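Local coordinates for protein glucuronoarabinoxylan endo-1,4-beta-xylanase (Clostridium papyrosolvens, PDB 4FMV) that cleaves the beta-1,4-linked backbone of xylan as a family GH30 endoxylanase, the modelled part holding its (beta/alpha)8 barrel and an attached beta-rich region, at residues A[17-22]-A[288-293]; A[115-120]-A[159-164]. One frame throughout, in Å; residues are numbered along the deposited sequence.

Interaction 1 (A[17-22]-A[288-293]); sequences RGFGAS and GQFAKF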
ATOM      1  N   ARG A  17       6.380   6.364  -1.619  1.00 12.06           N
ATOM      2  CA  ARG A  17       5.294   7.121  -1.024  1.00  8.27           C
ATOM      3  C   ARG A  17       5.058   6.690   0.433  1.00 12.34           C
ATOM      4  O   ARG A  17       4.788   7.524   1.301  1.00 10.70           O
ATOM      5  CB  ARG A  17       4.012   6.995  -1.853  1.00 10.10           C
ATOM      6  CG  ARG A  17       2.801   7.782  -1.307  1.00 12.09           C
ATOM      7  CD  ARG A  17       3.120   9.265  -1.176  1.00 17.33           C
ATOM      8  NE  ARG A  17       3.831   9.714  -2.360  1.00 21.48           N
ATOM      9  CZ  ARG A  17       4.569  10.811  -2.421  1.00 26.83           C
ATOM     10  NH1 ARG A  17       4.688  11.601  -1.362  1.00 27.95           N
ATOM     11  NH2 ARG A  17       5.189  11.116  -3.548  1.00 29.41           N
ATOM     12  N   GLY A  18       5.159   5.387   0.698  1.00 10.21           N
ATOM     13  CA  GLY A  18       4.996   4.902   2.057  1.00 11.47           C
ATOM     14  C   GLY A  18       4.428   3.505   2.158  1.00 12.19           C
ATOM     15  O   GLY A  18       4.378   2.769   1.164  1.00 10.41           O
ATOM     16  N   PHE A  19       4.011   3.138   3.371  1.00  9.76           N
ATOM     17  CA  PHE A  19       3.553   1.784   3.680  1.00  8.96           C
ATOM     18  C   PHE A  19       2.524   1.926   4.771  1.00  8.68           C
ATOM     19  O   PHE A  19       2.616   2.836   5.575  1.00  9.59           O
ATOM     20  CB  PHE A  19       4.699   0.917   4.234  1.00 11.54           C
ATOM     21  CG  PHE A  19       5.852   0.749   3.283  1.00  9.35           C
ATOM     22  CD1 PHE A  19       6.866   1.687   3.246  1.00  7.77           C
ATOM     23  CD2 PHE A  19       5.913  -0.351   2.429  1.00  7.68           C
ATOM     24  CE1 PHE A  19       7.928   1.550   2.368  1.00 10.49           C
ATOM     25  CE2 PHE A  19       6.955  -0.497   1.540  1.00 10.01           C
ATOM     26  CZ  PHE A  19       7.970   0.452   1.506  1.00 11.76           C
ATOM     27  N   GLY A  20       1.553   1.028   4.838  1.00 10.80           N
ATOM     28  CA  GLY A  20       0.472   1.230   5.792  1.00 10.36           C
ATOM     29  C   GLY A  20      -0.537   0.104   5.764  1.00 10.94           C
ATOM     30  O   GLY A  20      -0.226  -1.009   5.338  1.00 10.02           O
ATOM     31  N   ALA A  21      -1.750   0.409   6.224  1.00  8.13           N
ATOM     32  CA  ALA A  21      -2.804  -0.580   6.375  1.00  7.66           C
ATOM     33  C   ALA A  21      -4.154   0.120   6.257  1.00  6.75           C
ATOM     34  O   ALA A  21      -4.220   1.315   5.949  1.00  8.62           O
ATOM     35  CB  ALA A  21      -2.668  -1.273   7.744  1.00  7.57           C
ATOM     36  N   SER A  22      -5.235  -0.596   6.537  1.00  6.64           N
ATOM     37  CA  SER A  22      -6.553   0.001   6.405  1.00  8.58           C
ATOM     38  C   SER A  22      -7.353  -0.039   7.709  1.00  7.95           C
ATOM     39  O   SER A  22      -7.309  -1.019   8.442  1.00  9.10           O
ATOM     40  CB  SER A  22      -7.338  -0.695   5.287  1.00 10.64           C
ATOM     41  OG  SER A  22      -8.638  -0.141   5.158  1.00  8.25           O
ATOM     42  N   GLY A 288       6.537  -3.332   9.138  1.00 12.93           N
ATOM     43  CA  GLY A 288       7.350  -2.313   9.788  1.00 12.95           C
ATOM     44  C   GLY A 288       8.828  -2.303   9.404  1.00 12.78           C
ATOM     45  O   GLY A 288       9.486  -1.256   9.475  1.00 10.53           O
ATOM     46  N   GLN A 289       9.369  -3.467   9.035  1.00  9.86           N
ATOM     47  CA  GLN A 289      10.746  -3.568   8.549  1.00  9.84           C
ATOM     48  C   GLN A 289      10.953  -2.651   7.354  1.00 12.36           C
ATOM     49  O   GLN A 289      12.085  -2.211   7.070  1.00 12.75           O
ATOM     50  CB  GLN A 289      11.049  -5.006   8.115  1.00  9.36           C
ATOM     51  CG  GLN A 289      10.994  -6.045   9.233  1.00  7.58           C
ATOM     52  CD  GLN A 289      12.197  -6.031  10.147  1.00 10.18           C
ATOM     53  OE1 GLN A 289      12.151  -6.578  11.247  1.00 12.78           O
ATOM     54  NE2 GLN A 289      13.290  -5.419   9.696  1.00  8.91           N
ATOM     55  N   PHE A 290       9.853  -2.397   6.640  1.00 12.93           N
ATOM     56  CA  PHE A 290       9.809  -1.422   5.545  1.00  7.51           C
ATOM     57  C   PHE A 290       9.412  -0.045   6.051  1.00  8.21           C
ATOM     58  O   PHE A 290      10.173   0.922   5.873  1.00  9.26           O
ATOM     59  CB  PHE A 290       8.867  -1.874   4.423  1.00  8.37           C
ATOM     60  CG  PHE A 290       9.349  -3.111   3.682  1.00 11.10           C
ATOM     61  CD1 PHE A 290       8.995  -4.380   4.114  1.00  8.54           C
ATOM     62  CD2 PHE A 290      10.164  -2.991   2.561  1.00 10.05           C
ATOM     63  CE1 PHE A 290       9.454  -5.516   3.442  1.00 10.45           C
ATOM     64  CE2 PHE A 290      10.616  -4.117   1.873  1.00 11.34           C
ATOM     65  CZ  PHE A 290      10.260  -5.384   2.315  1.00  9.99           C
ATOM     66  N   ALA A 291       8.202   0.049   6.619  1.00  6.29           N
ATOM     67  CA  ALA A 291       7.550   1.330   6.953  1.00  6.00           C
ATOM     68  C   ALA A 291       8.350   2.215   7.859  1.00 10.22           C
ATOM     69  O   ALA A 291       8.413   3.419   7.654  1.00 13.78           O
ATOM     70  CB  ALA A 291       6.210   1.077   7.614  1.00  6.67           C
ATOM     71  N   LYS A 292       8.918   1.622   8.903  1.00 10.37           N
ATOM     72  CA  LYS A 292       9.590   2.408   9.927  1.00 11.99           C
ATOM     73  C   LYS A 292      10.798   3.102   9.337  1.00 14.39           C
ATOM     74  O   LYS A 292      11.031   4.278   9.614  1.00 14.39           O
ATOM     75  CB  LYS A 292      10.038   1.518  11.093  1.00 11.82           C
ATOM     76  CG  LYS A 292      10.646   2.284  12.295  1.00 13.57           C
ATOM     77  CD  LYS A 292       9.693   3.302  12.897  1.00 13.61           C
ATOM     78  CE  LYS A 292      10.272   3.961  14.174  1.00 13.35           C
ATOM     79  NZ  LYS A 292       9.211   4.814  14.829  1.00 11.24           N
ATOM     80  N   PHE A 293      11.605   2.343   8.589  1.00 12.25           N
ATOM     81  CA  PHE A 293      12.864   2.876   8.083  1.00 13.33           C
ATOM     82  C   PHE A 293      12.890   3.489   6.683  1.00 11.77           C
ATOM     83  O   PHE A 293      13.769   4.309   6.401  1.00 12.13           O
ATOM     84  CB  PHE A 293      13.967   1.815   8.255  1.00 15.51           C
ATOM     85  CG  PHE A 293      13.893   1.120   9.582  1.00 16.86           C
ATOM     86  CD1 PHE A 293      14.204   1.808  10.748  1.00 17.54           C
ATOM     87  CD2 PHE A 293      13.448  -0.188   9.675  1.00 17.18           C
ATOM     88  CE1 PHE A 293      14.098   1.200  11.975  1.00 17.60           C
ATOM     89  CE2 PHE A 293      13.341  -0.804  10.908  1.00 17.95           C
ATOM     90  CZ  PHE A 293      13.672  -0.103  12.059  1.00 16.89           C
TER
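The backbone N of Phe19 is held by Ser44 OG, a hydrogen bond that fixes this strand residue while its ring reaches across to Phe290 and Ala291. Over one face of that ring sits Phe290 CB, 3.8 Å from the ring centroid of Phe19 and 12° off the ring normal, a well-centred CH-pi contact. The closest ring atom is Phe19 CE2, 3.7 Å from Phe290 CB. Beyond CB, the Phe290 ring leads away from the strand, set obliquely to the Phe19 ring with centroids 5.7 Å apart and planes at 34°. Phe19 leaves the strand with CG beside the backbone N and anti to the carbonyl carbon (chi1 -61°), which lays the ring against the helix. At the root of the side chain Phe19 CB meets Ala291 CB at 3.7 Å, and along the ring CD1 lies 3.8 Å from Ala291 CA; the small methyl lets the backbones come close, with CA of Phe19 and CA of Ala291 at 5.2 Å. Helix 240-255 contributes Met254 against Phe19 and Ile250 against Phe290, which also touches Ile381 in the beta-rich region that includes strand 380-387. Strand 11-22 closes the barrel between strands 45-49 and 261-266, and helix 282-291 follows the latter in the chain, so a late helix packs on the first barrel strand. Without directional bonds between the segments, cohesion rests on dispersion and one CH-pi contact.

Interaction 2 (A[115-120]-A[159-164]); sequences TEYAQY and LNFMKN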
ATOM      1  N   THR A 115     -22.780  11.414 -12.199  1.00 11.20           N
ATOM      2  CA  THR A 115     -22.583  12.801 -11.735  1.00 11.43           C
ATOM      3  C   THR A 115     -22.803  12.890 -10.219  1.00 13.06           C
ATOM      4  O   THR A 115     -21.965  13.419  -9.490  1.00 13.06           O
ATOM      5  CB  THR A 115     -23.525  13.767 -12.477  1.00 13.96           C
ATOM      6  OG1 THR A 115     -23.150  13.797 -13.860  1.00 14.29           O
ATOM      7  CG2 THR A 115     -23.441  15.172 -11.903  1.00 16.39           C
ATOM      8  N   GLU A 116     -23.917  12.334  -9.751  1.00 12.09           N
ATOM      9  CA  GLU A 116     -24.200  12.304  -8.324  1.00 12.44           C
ATOM     10  C   GLU A 116     -23.083  11.583  -7.562  1.00 10.40           C
ATOM     11  O   GLU A 116     -22.679  12.000  -6.461  1.00 10.13           O
ATOM     12  CB  GLU A 116     -25.571  11.665  -8.042  1.00 13.19           C
ATOM     13  CG  GLU A 116     -26.112  12.034  -6.639  1.00 17.77           C
ATOM     14  CD  GLU A 116     -27.457  11.395  -6.319  1.00 20.37           C
ATOM     15  OE1 GLU A 116     -27.553  10.682  -5.298  1.00 23.25           O
ATOM     16  OE2 GLU A 116     -28.422  11.615  -7.074  1.00 21.52           O
ATOM     17  N   TYR A 117     -22.562  10.514  -8.149  1.00  9.97           N
ATOM     18  CA  TYR A 117     -21.519   9.737  -7.483  1.00  9.56           C
ATOM     19  C   TYR A 117     -20.234  10.551  -7.306  1.00 10.80           C
ATOM     20  O   TYR A 117     -19.580  10.470  -6.259  1.00  9.60           O
ATOM     21  CB  TYR A 117     -21.240   8.425  -8.222  1.00  8.31           C
ATOM     22  CG  TYR A 117     -20.254   7.509  -7.511  1.00 10.22           C
ATOM     23  CD1 TYR A 117     -20.478   7.082  -6.204  1.00  7.64           C
ATOM     24  CD2 TYR A 117     -19.107   7.050  -8.157  1.00 10.95           C
ATOM     25  CE1 TYR A 117     -19.591   6.239  -5.566  1.00 10.13           C
ATOM     26  CE2 TYR A 117     -18.212   6.210  -7.518  1.00  9.64           C
ATOM     27  CZ  TYR A 117     -18.459   5.812  -6.226  1.00 11.70           C
ATOM     28  OH  TYR A 117     -17.570   4.972  -5.587  1.00 12.88           O
ATOM     29  N   ALA A 118     -19.882  11.348  -8.312  1.00 10.23           N
ATOM     30  CA  ALA A 118     -18.742  12.250  -8.194  1.00 12.15           C
ATOM     31  C   ALA A 118     -18.986  13.298  -7.109  1.00 12.40           C
ATOM     32  O   ALA A 118     -18.063  13.672  -6.405  1.00 14.24           O
ATOM     33  CB  ALA A 118     -18.442  12.926  -9.530  1.00 13.11           C
ATOM     34  N   GLN A 119     -20.220  13.779  -6.985  1.00 11.54           N
ATOM     35  CA  GLN A 119     -20.571  14.723  -5.900  1.00 14.99           C
ATOM     36  C   GLN A 119     -20.473  14.070  -4.528  1.00 13.46           C
ATOM     37  O   GLN A 119     -20.052  14.682  -3.549  1.00 15.35           O
ATOM     38  CB  GLN A 119     -21.990  15.268  -6.086  1.00 15.32           C
ATOM     39  CG  GLN A 119     -22.115  16.126  -7.311  1.00 18.73           C
ATOM     40  CD  GLN A 119     -23.537  16.522  -7.600  1.00 24.89           C
ATOM     41  OE1 GLN A 119     -24.483  15.865  -7.166  1.00 25.27           O
ATOM     42  NE2 GLN A 119     -23.701  17.606  -8.346  1.00 29.12           N
ATOM     43  N   TYR A 120     -20.893  12.817  -4.470  1.00 11.97           N
ATOM     44  CA  TYR A 120     -20.761  12.009  -3.264  1.00  9.60           C
ATOM     45  C   TYR A 120     -19.299  11.882  -2.864  1.00  8.42           C
ATOM     46  O   TYR A 120     -18.920  12.158  -1.719  1.00  5.94           O
ATOM     47  CB  TYR A 120     -21.361  10.642  -3.546  1.00  6.94           C
ATOM     48  CG  TYR A 120     -21.172   9.570  -2.492  1.00  9.42           C
ATOM     49  CD1 TYR A 120     -21.893   9.598  -1.304  1.00 10.84           C
ATOM     50  CD2 TYR A 120     -20.320   8.492  -2.718  1.00 10.80           C
ATOM     51  CE1 TYR A 120     -21.750   8.590  -0.356  1.00 12.22           C
ATOM     52  CE2 TYR A 120     -20.168   7.481  -1.771  1.00  9.49           C
ATOM     53  CZ  TYR A 120     -20.885   7.535  -0.602  1.00 10.01           C
ATOM     54  OH  TYR A 120     -20.759   6.532   0.331  1.00  8.60           O
ATOM     55  N   LEU A 159     -13.692   3.418 -17.423  1.00  9.89           N
ATOM     56  CA  LEU A 159     -13.185   4.393 -18.399  1.00 11.30           C
ATOM     57  C   LEU A 159     -14.133   5.588 -18.543  1.00  8.73           C
ATOM     58  O   LEU A 159     -13.699   6.742 -18.496  1.00  8.49           O
ATOM     59  CB  LEU A 159     -12.933   3.751 -19.785  1.00 10.34           C
ATOM     60  CG  LEU A 159     -12.496   4.711 -20.911  1.00 10.60           C
ATOM     61  CD1 LEU A 159     -11.234   5.482 -20.548  1.00 10.96           C
ATOM     62  CD2 LEU A 159     -12.328   4.008 -22.259  1.00 10.45           C
ATOM     63  N   ASN A 160     -15.427   5.313 -18.700  1.00  8.76           N
ATOM     64  CA  ASN A 160     -16.401   6.389 -18.901  1.00 11.81           C
ATOM     65  C   ASN A 160     -16.374   7.399 -17.735  1.00 12.82           C
ATOM     66  O   ASN A 160     -16.381   8.615 -17.943  1.00 11.15           O
ATOM     67  CB  ASN A 160     -17.809   5.819 -19.056  1.00 10.46           C
ATOM     68  CG  ASN A 160     -17.994   5.060 -20.346  1.00 11.30           C
ATOM     69  OD1 ASN A 160     -17.232   5.239 -21.299  1.00 10.12           O
ATOM     70  ND2 ASN A 160     -19.024   4.214 -20.394  1.00 10.37           N
ATOM     71  N   PHE A 161     -16.328   6.880 -16.511  1.00 10.89           N
ATOM     72  CA  PHE A 161     -16.294   7.730 -15.329  1.00  8.40           C
ATOM     73  C   PHE A 161     -14.988   8.525 -15.267  1.00 11.62           C
ATOM     74  O   PHE A 161     -14.973   9.748 -14.991  1.00 13.27           O
ATOM     75  CB  PHE A 161     -16.451   6.886 -14.060  1.00  7.66           C
ATOM     76  CG  PHE A 161     -16.590   7.711 -12.816  1.00  8.43           C
ATOM     77  CD1 PHE A 161     -17.830   8.139 -12.395  1.00 10.05           C
ATOM     78  CD2 PHE A 161     -15.476   8.090 -12.098  1.00  9.68           C
ATOM     79  CE1 PHE A 161     -17.955   8.922 -11.260  1.00  8.87           C
ATOM     80  CE2 PHE A 161     -15.596   8.855 -10.977  1.00 10.48           C
ATOM     81  CZ  PHE A 161     -16.842   9.277 -10.564  1.00 10.84           C
ATOM     82  N   MET A 162     -13.886   7.826 -15.497  1.00  8.22           N
ATOM     83  CA  MET A 162     -12.571   8.465 -15.552  1.00 11.23           C
ATOM     84  C   MET A 162     -12.472   9.584 -16.599  1.00 13.41           C
ATOM     85  O   MET A 162     -11.842  10.609 -16.332  1.00 13.49           O
ATOM     86  CB  MET A 162     -11.457   7.434 -15.751  1.00 11.20           C
ATOM     87  CG  MET A 162     -11.192   6.523 -14.530  1.00 10.10           C
ATOM     88  SD  MET A 162     -10.765   7.377 -12.980  1.00 11.60           S
ATOM     89  CE  MET A 162      -9.129   8.031 -13.374  1.00 15.43           C
ATOM     90  N   LYS A 163     -13.067   9.414 -17.787  1.00 13.63           N
ATOM     91  CA  LYS A 163     -13.074  10.533 -18.754  1.00 12.77           C
ATOM     92  C   LYS A 163     -14.037  11.664 -18.387  1.00 15.79           C
ATOM     93  O   LYS A 163     -13.656  12.831 -18.360  1.00 17.25           O
ATOM     94  CB  LYS A 163     -13.385  10.074 -20.197  1.00 12.55           C
ATOM     95  CG  LYS A 163     -12.316   9.207 -20.830  1.00 13.76           C
ATOM     96  CD  LYS A 163     -12.681   8.827 -22.271  1.00 14.80           C
ATOM     97  CE  LYS A 163     -12.462   9.997 -23.236  1.00 10.42           C
ATOM     98  NZ  LYS A 163     -12.137   9.522 -24.645  1.00  9.20           N
ATOM     99  N   ASN A 164     -15.296  11.309 -18.146  1.00 13.39           N
ATOM    100  CA  ASN A 164     -16.361  12.308 -18.027  1.00 15.07           C
ATOM    101  C   ASN A 164     -16.683  12.868 -16.664  1.00 13.72           C
ATOM    102  O   ASN A 164     -17.300  13.914 -16.560  1.00 12.18           O
ATOM    103  CB  ASN A 164     -17.617  11.751 -18.673  1.00 16.20           C
ATOM    104  CG  ASN A 164     -17.360  11.355 -20.098  1.00 19.23           C
ATOM    105  OD1 ASN A 164     -16.603  12.036 -20.789  1.00 21.64           O
ATOM    106  ND2 ASN A 164     -17.938  10.245 -20.538  1.00 18.25           N
TER
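Phe161 spans the gap between two helices to reach Tyr117 and Ala118. CB points toward helix 114-130, and CG stands anti to the backbone N (chi1 -173°), which sends the ring straight out across the space between the helices; the CA atoms of Ala118 and Phe161, the nearest pair between 115-120 and 159-164, are still 8.8 Å apart. CB and CG carry the ring over; the touching is done by its far end. There CE1 of Phe161 comes within 3.8 Å of CD2 of Tyr117, approaching that ring at its edge and near its plane. The tip atom, CZ, is shared: it lies 4.0 Å from Tyr117 CD2 and 4.1 Å from Ala118 CB, the methyl filling in beside the tyrosine. Seen as a pair of rings, the edge of Tyr117 is directed at the face of Phe161 in an offset edge-to-face arrangement, with centroids 5.8 Å apart and planes at 60°. Tyr117 is fixed at its other end, where OH is hydrogen-bonded to Val140 O, just past strand 137-139, and its side chain also touches Pro87. On the 155-164 helix, Met162 packs on Val173 and Ala175 of strand 172-178. Two neighbouring helices thus meet through aromatic side chains outside the strands, the kind of helix-to-helix packing found in the outer layer of a (beta/alpha)8 barrel.

Interactions 1 and 2 belong to different sectors of the same (beta/alpha)8 barrel. Their centres are 31 Å apart and their nearest atoms about 15 Å, so neither touches the other. In 17-22 with 288-293, a barrel strand meets a helix from much later in the chain, 8 Å from the chain centre; 115-120 with 159-164 lies 24 Å from that centre, and both its segments fall between those of interaction 1. The layers differ too: interaction 1 packs a helix on the barrel wall, while interaction 2 joins helix to helix in the outer layer. In barrels of this kind the active site lies at the C-terminal ends of the strands, and both contacts appear to be part of the surrounding framework.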